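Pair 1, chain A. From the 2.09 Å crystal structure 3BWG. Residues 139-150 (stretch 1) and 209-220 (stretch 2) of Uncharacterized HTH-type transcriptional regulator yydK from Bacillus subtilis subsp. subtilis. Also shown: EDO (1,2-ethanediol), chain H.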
# COMPACT_ATOMS: atom_id res chain seq x y z
N TYR A 139 -14.61 -13.66 2.59
CA TYR A 139 -14.81 -14.63 3.60
C TYR A 139 -13.60 -14.38 4.51
O TYR A 139 -12.45 -14.35 4.04
CB TYR A 139 -14.78 -16.05 2.97
CG TYR A 139 -14.59 -17.16 3.99
CD1 TYR A 139 -15.51 -17.32 5.05
CD2 TYR A 139 -13.52 -18.03 3.92
CE1 TYR A 139 -15.33 -18.29 6.02
CE2 TYR A 139 -13.34 -19.04 4.88
CZ TYR A 139 -14.26 -19.16 5.93
OH TYR A 139 -14.13 -20.15 6.90
N GLU A 140 -13.86 -14.18 5.80
CA GLU A 140 -12.82 -13.82 6.74
C GLU A 140 -12.80 -14.64 8.04
O GLU A 140 -13.82 -14.99 8.60
CB GLU A 140 -12.91 -12.32 7.05
CG GLU A 140 -12.47 -11.89 8.47
CD GLU A 140 -12.84 -10.44 8.80
OE1 GLU A 140 -12.20 -9.84 9.66
OE2 GLU A 140 -13.74 -9.88 8.17
N GLU A 141 -11.60 -14.88 8.55
CA GLU A 141 -11.45 -15.37 9.89
C GLU A 141 -10.54 -14.36 10.54
O GLU A 141 -9.49 -13.99 9.96
CB GLU A 141 -10.75 -16.73 9.90
CG GLU A 141 -11.63 -17.92 9.51
CD GLU A 141 -10.85 -19.24 9.55
OE1 GLU A 141 -10.94 -20.00 10.56
OE2 GLU A 141 -10.11 -19.51 8.58
N SER A 142 -10.94 -13.86 11.71
CA SER A 142 -10.04 -13.03 12.48
C SER A 142 -9.95 -13.42 13.94
O SER A 142 -10.82 -14.09 14.50
CB SER A 142 -10.35 -11.56 12.31
OG SER A 142 -11.73 -11.37 12.28
N TYR A 143 -8.84 -13.00 14.55
CA TYR A 143 -8.53 -13.39 15.90
C TYR A 143 -8.10 -12.18 16.66
O TYR A 143 -7.15 -11.53 16.29
CB TYR A 143 -7.38 -14.40 15.90
CG TYR A 143 -7.51 -15.55 14.94
CD1 TYR A 143 -7.86 -16.83 15.40
CD2 TYR A 143 -7.24 -15.39 13.58
CE1 TYR A 143 -7.93 -17.91 14.51
CE2 TYR A 143 -7.33 -16.44 12.70
CZ TYR A 143 -7.68 -17.70 13.16
OH TYR A 143 -7.76 -18.74 12.27
N TYR A 144 -8.74 -11.92 17.79
CA TYR A 144 -8.46 -10.73 18.59
C TYR A 144 -8.01 -11.13 19.95
O TYR A 144 -8.68 -11.90 20.60
CB TYR A 144 -9.74 -9.90 18.74
CG TYR A 144 -10.26 -9.44 17.42
CD1 TYR A 144 -10.02 -8.14 16.95
CD2 TYR A 144 -10.97 -10.31 16.63
CE1 TYR A 144 -10.50 -7.74 15.70
CE2 TYR A 144 -11.45 -9.94 15.41
CZ TYR A 144 -11.22 -8.68 14.95
OH TYR A 144 -11.73 -8.39 13.71
N THR A 145 -6.90 -10.56 20.41
CA THR A 145 -6.39 -10.81 21.78
C THR A 145 -7.40 -10.32 22.77
O THR A 145 -7.68 -9.15 22.79
CB THR A 145 -5.03 -10.13 22.02
OG1 THR A 145 -4.11 -10.55 20.99
CG2 THR A 145 -4.45 -10.54 23.38
N LYS A 146 -7.98 -11.21 23.57
CA LYS A 146 -9.09 -10.89 24.47
C LYS A 146 -8.73 -9.93 25.63
O LYS A 146 -9.55 -9.13 26.06
CB LYS A 146 -9.73 -12.19 25.00
CG LYS A 146 -11.06 -11.95 25.64
CD LYS A 146 -11.86 -13.17 25.85
CE LYS A 146 -13.06 -12.88 26.73
NZ LYS A 146 -12.68 -12.59 28.16
N SER A 147 -7.49 -9.97 26.11
CA SER A 147 -7.09 -9.09 27.20
C SER A 147 -6.92 -7.66 26.67
O SER A 147 -6.89 -6.71 27.43
CB SER A 147 -5.84 -9.59 27.89
OG SER A 147 -4.76 -9.66 26.99
N ILE A 148 -6.84 -7.53 25.34
CA ILE A 148 -6.90 -6.21 24.68
C ILE A 148 -8.35 -5.85 24.26
O ILE A 148 -8.89 -4.84 24.66
CB ILE A 148 -5.96 -6.15 23.45
CG1 ILE A 148 -4.51 -6.48 23.89
CG2 ILE A 148 -6.09 -4.74 22.77
CD1 ILE A 148 -3.45 -6.47 22.77
N VAL A 149 -8.97 -6.69 23.43
CA VAL A 149 -10.35 -6.45 22.94
C VAL A 149 -11.25 -7.24 23.85
O VAL A 149 -11.46 -8.45 23.67
CB VAL A 149 -10.50 -6.92 21.49
CG1 VAL A 149 -11.89 -6.63 21.00
CG2 VAL A 149 -9.40 -6.28 20.59
N THR A 150 -11.72 -6.58 24.89
CA THR A 150 -12.11 -7.32 26.08
C THR A 150 -13.49 -7.96 25.95
O THR A 150 -13.77 -8.95 26.63
CB THR A 150 -12.02 -6.47 27.36
OG1 THR A 150 -12.57 -5.18 27.09
CG2 THR A 150 -10.55 -6.35 27.84
N HIS A 209 -1.71 -3.52 14.74
CA HIS A 209 -1.00 -3.29 16.01
C HIS A 209 -1.64 -2.06 16.66
O HIS A 209 -2.13 -1.15 15.96
CB HIS A 209 0.52 -3.02 15.79
CG HIS A 209 1.25 -4.16 15.13
ND1 HIS A 209 1.19 -4.39 13.76
CD2 HIS A 209 2.04 -5.14 15.64
CE1 HIS A 209 1.91 -5.46 13.47
NE2 HIS A 209 2.41 -5.95 14.58
N LEU A 210 -1.61 -2.01 17.99
CA LEU A 210 -1.87 -0.75 18.69
C LEU A 210 -0.68 0.22 18.47
O LEU A 210 0.39 -0.15 17.93
CB LEU A 210 -2.13 -0.99 20.18
CG LEU A 210 -3.28 -1.90 20.64
CD1 LEU A 210 -3.18 -2.09 22.13
CD2 LEU A 210 -4.68 -1.34 20.26
N THR A 211 -0.85 1.48 18.82
CA THR A 211 0.25 2.45 18.57
C THR A 211 1.53 2.10 19.35
O THR A 211 2.63 2.51 18.93
CB THR A 211 -0.15 3.88 18.95
OG1 THR A 211 -0.69 3.85 20.26
CG2 THR A 211 -1.16 4.45 17.96
N ASN A 212 1.40 1.34 20.45
CA ASN A 212 2.58 0.86 21.22
C ASN A 212 3.24 -0.36 20.62
O ASN A 212 4.19 -0.92 21.20
CB ASN A 212 2.23 0.60 22.70
CG ASN A 212 1.09 -0.40 22.87
OD1 ASN A 212 0.87 -1.27 22.03
ND2 ASN A 212 0.37 -0.28 23.96
N GLY A 213 2.75 -0.80 19.45
CA GLY A 213 3.40 -1.88 18.73
C GLY A 213 2.85 -3.26 19.07
O GLY A 213 3.20 -4.24 18.43
N GLN A 214 1.98 -3.34 20.06
CA GLN A 214 1.32 -4.59 20.45
C GLN A 214 0.24 -5.08 19.43
O GLN A 214 -0.75 -4.34 19.15
CB GLN A 214 0.73 -4.33 21.81
CG GLN A 214 0.15 -5.52 22.54
CD GLN A 214 -0.30 -5.18 23.98
OE1 GLN A 214 -0.10 -4.06 24.46
NE2 GLN A 214 -0.89 -6.14 24.66
N PRO A 215 0.39 -6.33 18.87
CA PRO A 215 -0.67 -6.80 17.96
C PRO A 215 -1.99 -6.91 18.71
O PRO A 215 -1.98 -7.22 19.91
CB PRO A 215 -0.22 -8.21 17.55
CG PRO A 215 1.22 -8.30 17.89
CD PRO A 215 1.45 -7.35 19.05
N PHE A 216 -3.11 -6.67 18.02
CA PHE A 216 -4.44 -6.89 18.62
C PHE A 216 -5.39 -7.73 17.75
O PHE A 216 -6.36 -8.28 18.26
CB PHE A 216 -5.12 -5.56 19.04
CG PHE A 216 -5.59 -4.69 17.87
CD1 PHE A 216 -6.87 -4.82 17.34
CD2 PHE A 216 -4.75 -3.74 17.34
CE1 PHE A 216 -7.33 -4.04 16.29
CE2 PHE A 216 -5.18 -2.93 16.25
CZ PHE A 216 -6.48 -3.10 15.73
N ASP A 217 -5.09 -7.81 16.45
CA ASP A 217 -5.99 -8.45 15.45
C ASP A 217 -5.16 -9.12 14.34
O ASP A 217 -4.32 -8.49 13.72
CB ASP A 217 -6.94 -7.37 14.88
CG ASP A 217 -7.74 -7.82 13.63
OD1 ASP A 217 -7.80 -8.99 13.26
OD2 ASP A 217 -8.40 -6.95 13.04
N TYR A 218 -5.34 -10.43 14.14
CA TYR A 218 -4.79 -11.15 13.03
C TYR A 218 -5.98 -11.65 12.26
O TYR A 218 -6.86 -12.32 12.82
CB TYR A 218 -3.97 -12.36 13.53
CG TYR A 218 -3.51 -13.28 12.45
CD1 TYR A 218 -2.71 -12.80 11.41
CD2 TYR A 218 -3.84 -14.63 12.47
CE1 TYR A 218 -2.29 -13.64 10.39
CE2 TYR A 218 -3.42 -15.48 11.48
CZ TYR A 218 -2.63 -14.98 10.46
OH TYR A 218 -2.17 -15.83 9.46
N SER A 219 -6.00 -11.34 10.96
CA SER A 219 -7.10 -11.78 10.11
C SER A 219 -6.58 -12.49 8.84
O SER A 219 -5.45 -12.24 8.36
CB SER A 219 -8.01 -10.60 9.77
OG SER A 219 -7.40 -9.79 8.80
N LYS A 220 -7.43 -13.39 8.34
CA LYS A 220 -7.18 -14.17 7.13
C LYS A 220 -8.38 -13.98 6.25
O LYS A 220 -9.48 -14.36 6.62
CB LYS A 220 -7.06 -15.63 7.51
CG LYS A 220 -5.79 -15.89 8.31
CD LYS A 220 -5.91 -17.12 9.21
CE LYS A 220 -6.29 -18.37 8.46
NZ LYS A 220 -5.07 -19.11 8.02
C1 EDO H . -9.88 -16.72 4.76
O1 EDO H . -9.87 -17.55 3.60
C2 EDO H . -10.43 -17.54 5.90
O2 EDO H . -9.41 -18.47 6.28
O HOH W 1 -11.03 -7.91 11.01
O HOH W 2 -1.67 -9.41 21.30

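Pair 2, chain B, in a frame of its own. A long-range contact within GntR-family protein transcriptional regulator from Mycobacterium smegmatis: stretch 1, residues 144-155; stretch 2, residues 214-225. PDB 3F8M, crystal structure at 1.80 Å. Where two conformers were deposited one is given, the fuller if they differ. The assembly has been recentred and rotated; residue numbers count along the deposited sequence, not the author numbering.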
# COMPACT_ATOMS: atom_id res chain seq x y z
N LEU B 144 7.11 11.67 -6.29
CA LEU B 144 8.55 11.92 -6.52
C LEU B 144 9.24 10.56 -6.47
O LEU B 144 9.12 9.79 -5.46
CB LEU B 144 9.06 12.86 -5.42
CG LEU B 144 10.59 13.04 -5.35
CD1 LEU B 144 11.03 13.93 -6.51
CD2 LEU B 144 11.07 13.63 -4.04
N GLU B 145 9.94 10.25 -7.56
CA GLU B 145 10.57 8.96 -7.80
C GLU B 145 12.08 9.18 -7.82
O GLU B 145 12.54 9.98 -8.63
CB GLU B 145 10.15 8.51 -9.19
CG GLU B 145 10.63 7.14 -9.61
CD GLU B 145 10.41 6.90 -11.07
OE1 GLU B 145 11.01 7.67 -11.91
OE2 GLU B 145 9.62 5.94 -11.35
N THR B 146 12.80 8.49 -6.94
CA THR B 146 14.26 8.66 -6.83
C THR B 146 14.84 7.29 -7.07
O THR B 146 14.63 6.37 -6.26
CB THR B 146 14.59 9.18 -5.43
OG1 THR B 146 13.82 10.38 -5.17
CG2 THR B 146 16.15 9.47 -5.30
N THR B 147 15.52 7.12 -8.21
CA THR B 147 16.00 5.80 -8.58
C THR B 147 17.52 5.86 -8.49
O THR B 147 18.11 6.74 -9.07
CB THR B 147 15.61 5.42 -10.00
OG1 THR B 147 14.16 5.42 -10.11
CG2 THR B 147 16.12 4.00 -10.38
N LYS B 148 18.11 4.97 -7.70
CA LYS B 148 19.59 4.85 -7.60
C LYS B 148 20.00 3.64 -8.41
O LYS B 148 19.52 2.55 -8.18
CB LYS B 148 20.02 4.67 -6.15
CG LYS B 148 19.83 5.96 -5.38
CD LYS B 148 20.07 5.75 -3.92
CE LYS B 148 19.69 7.04 -3.18
NZ LYS B 148 20.12 6.94 -1.75
N LEU B 149 20.93 3.83 -9.33
CA LEU B 149 21.32 2.78 -10.25
C LEU B 149 22.82 2.55 -10.07
O LEU B 149 23.55 3.52 -9.89
CB LEU B 149 21.10 3.25 -11.69
CG LEU B 149 19.66 3.62 -12.12
CD1 LEU B 149 19.64 4.37 -13.46
CD2 LEU B 149 18.88 2.27 -12.22
N PRO B 150 23.27 1.29 -10.16
CA PRO B 150 24.73 1.05 -10.25
C PRO B 150 25.22 1.57 -11.62
O PRO B 150 24.81 1.03 -12.65
CB PRO B 150 24.83 -0.48 -10.11
CG PRO B 150 23.49 -1.03 -10.63
CD PRO B 150 22.49 0.05 -10.14
N ALA B 151 25.96 2.67 -11.61
CA ALA B 151 26.30 3.45 -12.82
C ALA B 151 27.02 2.61 -13.84
O ALA B 151 26.85 2.81 -15.05
CB ALA B 151 27.17 4.63 -12.49
N GLN B 152 27.83 1.66 -13.34
CA GLN B 152 28.62 0.76 -14.20
C GLN B 152 27.77 -0.08 -15.12
O GLN B 152 28.16 -0.45 -16.23
CB GLN B 152 29.56 -0.11 -13.35
CG GLN B 152 30.66 0.76 -12.76
CD GLN B 152 31.94 0.04 -12.42
OE1 GLN B 152 31.94 -1.04 -11.80
NE2 GLN B 152 33.06 0.65 -12.81
N ARG B 153 26.57 -0.42 -14.65
CA ARG B 153 25.64 -1.23 -15.45
C ARG B 153 25.01 -0.50 -16.64
O ARG B 153 24.47 -1.15 -17.52
CB ARG B 153 24.51 -1.83 -14.62
CG ARG B 153 24.91 -2.88 -13.54
CD ARG B 153 23.70 -3.75 -13.20
NE ARG B 153 23.31 -4.58 -14.34
CZ ARG B 153 22.36 -5.51 -14.33
NH1 ARG B 153 21.66 -5.77 -13.23
NH2 ARG B 153 22.12 -6.19 -15.45
N TYR B 154 25.07 0.82 -16.65
CA TYR B 154 24.29 1.59 -17.66
C TYR B 154 25.08 2.68 -18.37
O TYR B 154 24.71 3.84 -18.32
CB TYR B 154 23.00 2.20 -17.03
CG TYR B 154 22.21 1.19 -16.24
CD1 TYR B 154 21.46 0.21 -16.89
CD2 TYR B 154 22.20 1.23 -14.84
CE1 TYR B 154 20.73 -0.73 -16.15
CE2 TYR B 154 21.47 0.30 -14.10
CZ TYR B 154 20.75 -0.69 -14.77
OH TYR B 154 20.02 -1.60 -14.04
N PRO B 155 26.18 2.31 -19.08
CA PRO B 155 26.87 3.40 -19.76
C PRO B 155 25.97 4.08 -20.80
O PRO B 155 25.11 3.44 -21.45
CB PRO B 155 28.11 2.71 -20.43
CG PRO B 155 27.70 1.30 -20.56
CD PRO B 155 26.78 1.00 -19.35
N TYR B 214 15.53 -6.95 -9.46
CA TYR B 214 16.53 -7.93 -9.79
C TYR B 214 16.26 -8.52 -11.19
O TYR B 214 15.11 -8.72 -11.60
CB TYR B 214 16.50 -9.08 -8.77
CG TYR B 214 16.77 -8.63 -7.34
CD1 TYR B 214 18.07 -8.55 -6.86
CD2 TYR B 214 15.72 -8.28 -6.50
CE1 TYR B 214 18.32 -8.12 -5.55
CE2 TYR B 214 15.94 -7.86 -5.21
CZ TYR B 214 17.23 -7.79 -4.75
OH TYR B 214 17.43 -7.38 -3.47
N ASP B 215 17.35 -8.77 -11.90
CA ASP B 215 17.31 -9.20 -13.29
C ASP B 215 17.33 -10.73 -13.41
O ASP B 215 17.21 -11.44 -12.40
CB ASP B 215 18.44 -8.55 -14.13
CG ASP B 215 19.83 -9.06 -13.78
OD1 ASP B 215 19.95 -10.15 -13.17
OD2 ASP B 215 20.82 -8.39 -14.14
N GLN B 216 17.50 -11.21 -14.63
CA GLN B 216 17.45 -12.65 -14.94
C GLN B 216 18.58 -13.45 -14.26
O GLN B 216 18.45 -14.67 -14.08
CB GLN B 216 17.41 -12.88 -16.46
CG GLN B 216 18.65 -12.39 -17.22
CD GLN B 216 18.47 -10.98 -17.81
OE1 GLN B 216 17.99 -10.07 -17.13
NE2 GLN B 216 18.87 -10.80 -19.07
N ASP B 217 19.67 -12.78 -13.90
CA ASP B 217 20.74 -13.40 -13.14
C ASP B 217 20.66 -13.12 -11.64
O ASP B 217 21.63 -13.39 -10.91
CB ASP B 217 22.09 -12.92 -13.65
CG ASP B 217 22.33 -13.32 -15.08
OD1 ASP B 217 21.94 -14.44 -15.44
OD2 ASP B 217 22.90 -12.50 -15.85
N ASP B 218 19.54 -12.55 -11.20
CA ASP B 218 19.38 -12.09 -9.82
C ASP B 218 20.41 -11.03 -9.42
O ASP B 218 20.85 -10.98 -8.28
CB ASP B 218 19.47 -13.29 -8.87
CG ASP B 218 18.63 -13.12 -7.65
OD1 ASP B 218 17.50 -12.56 -7.75
OD2 ASP B 218 19.12 -13.54 -6.58
N VAL B 219 20.81 -10.19 -10.38
CA VAL B 219 21.70 -9.07 -10.10
C VAL B 219 20.81 -7.83 -9.97
O VAL B 219 19.89 -7.67 -10.77
CB VAL B 219 22.73 -8.87 -11.21
CG1 VAL B 219 23.70 -7.76 -10.87
CG2 VAL B 219 23.51 -10.20 -11.49
N ALA B 220 21.07 -7.01 -8.95
CA ALA B 220 20.23 -5.82 -8.69
C ALA B 220 20.27 -4.85 -9.88
O ALA B 220 21.31 -4.59 -10.45
CB ALA B 220 20.64 -5.13 -7.41
N ILE B 221 19.10 -4.35 -10.24
CA ILE B 221 18.93 -3.40 -11.35
C ILE B 221 18.93 -1.95 -10.79
O ILE B 221 19.53 -1.05 -11.38
CB ILE B 221 17.59 -3.72 -12.09
CG1 ILE B 221 17.67 -5.09 -12.80
CG2 ILE B 221 17.13 -2.61 -13.08
CD1 ILE B 221 16.25 -5.59 -13.31
N GLU B 222 18.24 -1.75 -9.66
CA GLU B 222 17.92 -0.41 -9.13
C GLU B 222 17.48 -0.55 -7.68
O GLU B 222 17.08 -1.64 -7.23
CB GLU B 222 16.73 0.23 -9.89
CG GLU B 222 15.46 -0.65 -9.74
CD GLU B 222 14.15 -0.04 -10.19
OE1 GLU B 222 14.09 1.18 -10.53
OE2 GLU B 222 13.17 -0.81 -10.17
N GLN B 223 17.61 0.55 -6.96
CA GLN B 223 16.84 0.72 -5.72
C GLN B 223 16.03 1.97 -5.96
O GLN B 223 16.60 3.04 -6.28
CB GLN B 223 17.79 0.90 -4.51
CG GLN B 223 17.04 0.80 -3.15
CD GLN B 223 16.21 2.03 -2.81
OE1 GLN B 223 16.64 3.17 -3.02
NE2 GLN B 223 15.00 1.80 -2.25
N ARG B 224 14.70 1.89 -5.79
CA ARG B 224 13.85 3.02 -6.15
C ARG B 224 12.99 3.37 -4.92
O ARG B 224 12.33 2.48 -4.31
CB ARG B 224 13.00 2.63 -7.39
CG ARG B 224 12.04 3.79 -7.97
CD ARG B 224 11.18 3.26 -9.14
NE ARG B 224 10.09 2.43 -8.61
CZ ARG B 224 9.16 1.79 -9.32
NH1 ARG B 224 9.13 1.81 -10.66
NH2 ARG B 224 8.24 1.09 -8.68
N ARG B 225 12.98 4.67 -4.59
CA ARG B 225 12.09 5.24 -3.58
C ARG B 225 11.03 6.07 -4.31
O ARG B 225 11.37 6.95 -5.12
CB ARG B 225 12.92 6.14 -2.66
CG ARG B 225 12.13 6.80 -1.50
CD ARG B 225 13.00 7.88 -0.90
NE ARG B 225 12.43 8.49 0.29
CZ ARG B 225 11.72 9.62 0.34
NH1 ARG B 225 11.40 10.31 -0.74
NH2 ARG B 225 11.30 10.04 1.54
O HOH W 3 11.61 9.83 -3.63
O HOH W 4 10.71 4.04 -12.60
O HOH W 5 16.50 5.71 -4.10
O HOH W 6 13.07 3.33 -11.56
O HOH W 7 18.68 4.00 -0.94

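Pair 1 and pair 2 are built on the same backbone: two antiparallel strands, the first running into a short helical or 3-10-like segment, the second following a type I beta turn. The N, CA and C atoms of 14 central residues superpose with an RMSD of 0.7 Å. The strand directions differ by 164° in pair 1 and 161° in pair 2, and the contacts bury nearly equal areas, 665 and 655 Å².

The register is conserved. Glu A141 pairs with Lys A220 as Thr B146 does with Arg B225, and Tyr A143 pairs with Tyr A218 as Lys B148 does with Gln B223. Each of these residue couples closes two reciprocal backbone bonds, four in each contact; for example, Tyr A143 N donates to Tyr A218 O at 2.7 Å, and Lys B148 N to Gln B223 O at 2.8 Å. One rung further, the ladders part. Thr A145 N still donates to Phe A216 O (3.2 Å), whereas the matching Pro B150 has no amide hydrogen. The carbonyl of Ile B221 is instead taken by a side chain, Tyr B154 OH donating to Ile B221 O at 2.8 Å. In pair 1 the position of Tyr B154 holds Val A149, whose CG2 comes no nearer than 4.3 Å to Phe A216 O.

On the face that carries Glu A141, Tyr A143, Tyr A218 and Lys A220, pair 1 uses aromatic surface. The rings of Tyr A143 and Tyr A218 lie near parallel but slid apart, with CD2 of Tyr A143 3.7 Å from CD2 of Tyr A218, and Lys A220 CD reaches the edge of the Tyr A143 ring. Pair 2 replaces the two tyrosines with Lys B148 and Gln B223, which keep their distance; water 7 accepts a weak bond from Lys B148 NZ (3.4 Å) and donates to Gln B223 OE1 (3.0 Å).

On the face of Ser A142 and Ser A219 the two CB atoms are 3.6 Å apart. Beside them, Tyr A144 lays one ring face over Asp A217 OD1, and water 1 donates to Glu A140 OE1 (2.6 Å) while also bonding Tyr A144 OH (2.8 Å). In pair 2 the larger Thr B147 and Arg B224 meet through Thr B147 OG1 and Arg B224 CG at 3.4 Å. Leu B149 takes the place of Tyr A144, its CD2 3.8 Å from Glu B222 CB, and water 6 bonds Thr B147 OG1 (2.8 Å) and donates to Glu B222 OE1 (2.6 Å).

A further change in chemistry lies beside the turn. Ile A148 points toward the other stretch and packs apolar surface there, with CG2 4.0 Å from Leu A210 CD1 and 3.9 Å from Phe A216 CB. Its counterpart, Arg B153, reaches the same region with charge: NH2 forms a salt bridge with Asp B215 OD2 at 2.9 Å, and NH1 donates to Ala B220 O at 3.0 Å. Leu A210 and Asp B215 match in position, so an apolar couple in one protein is replaced by an ionic one in the other.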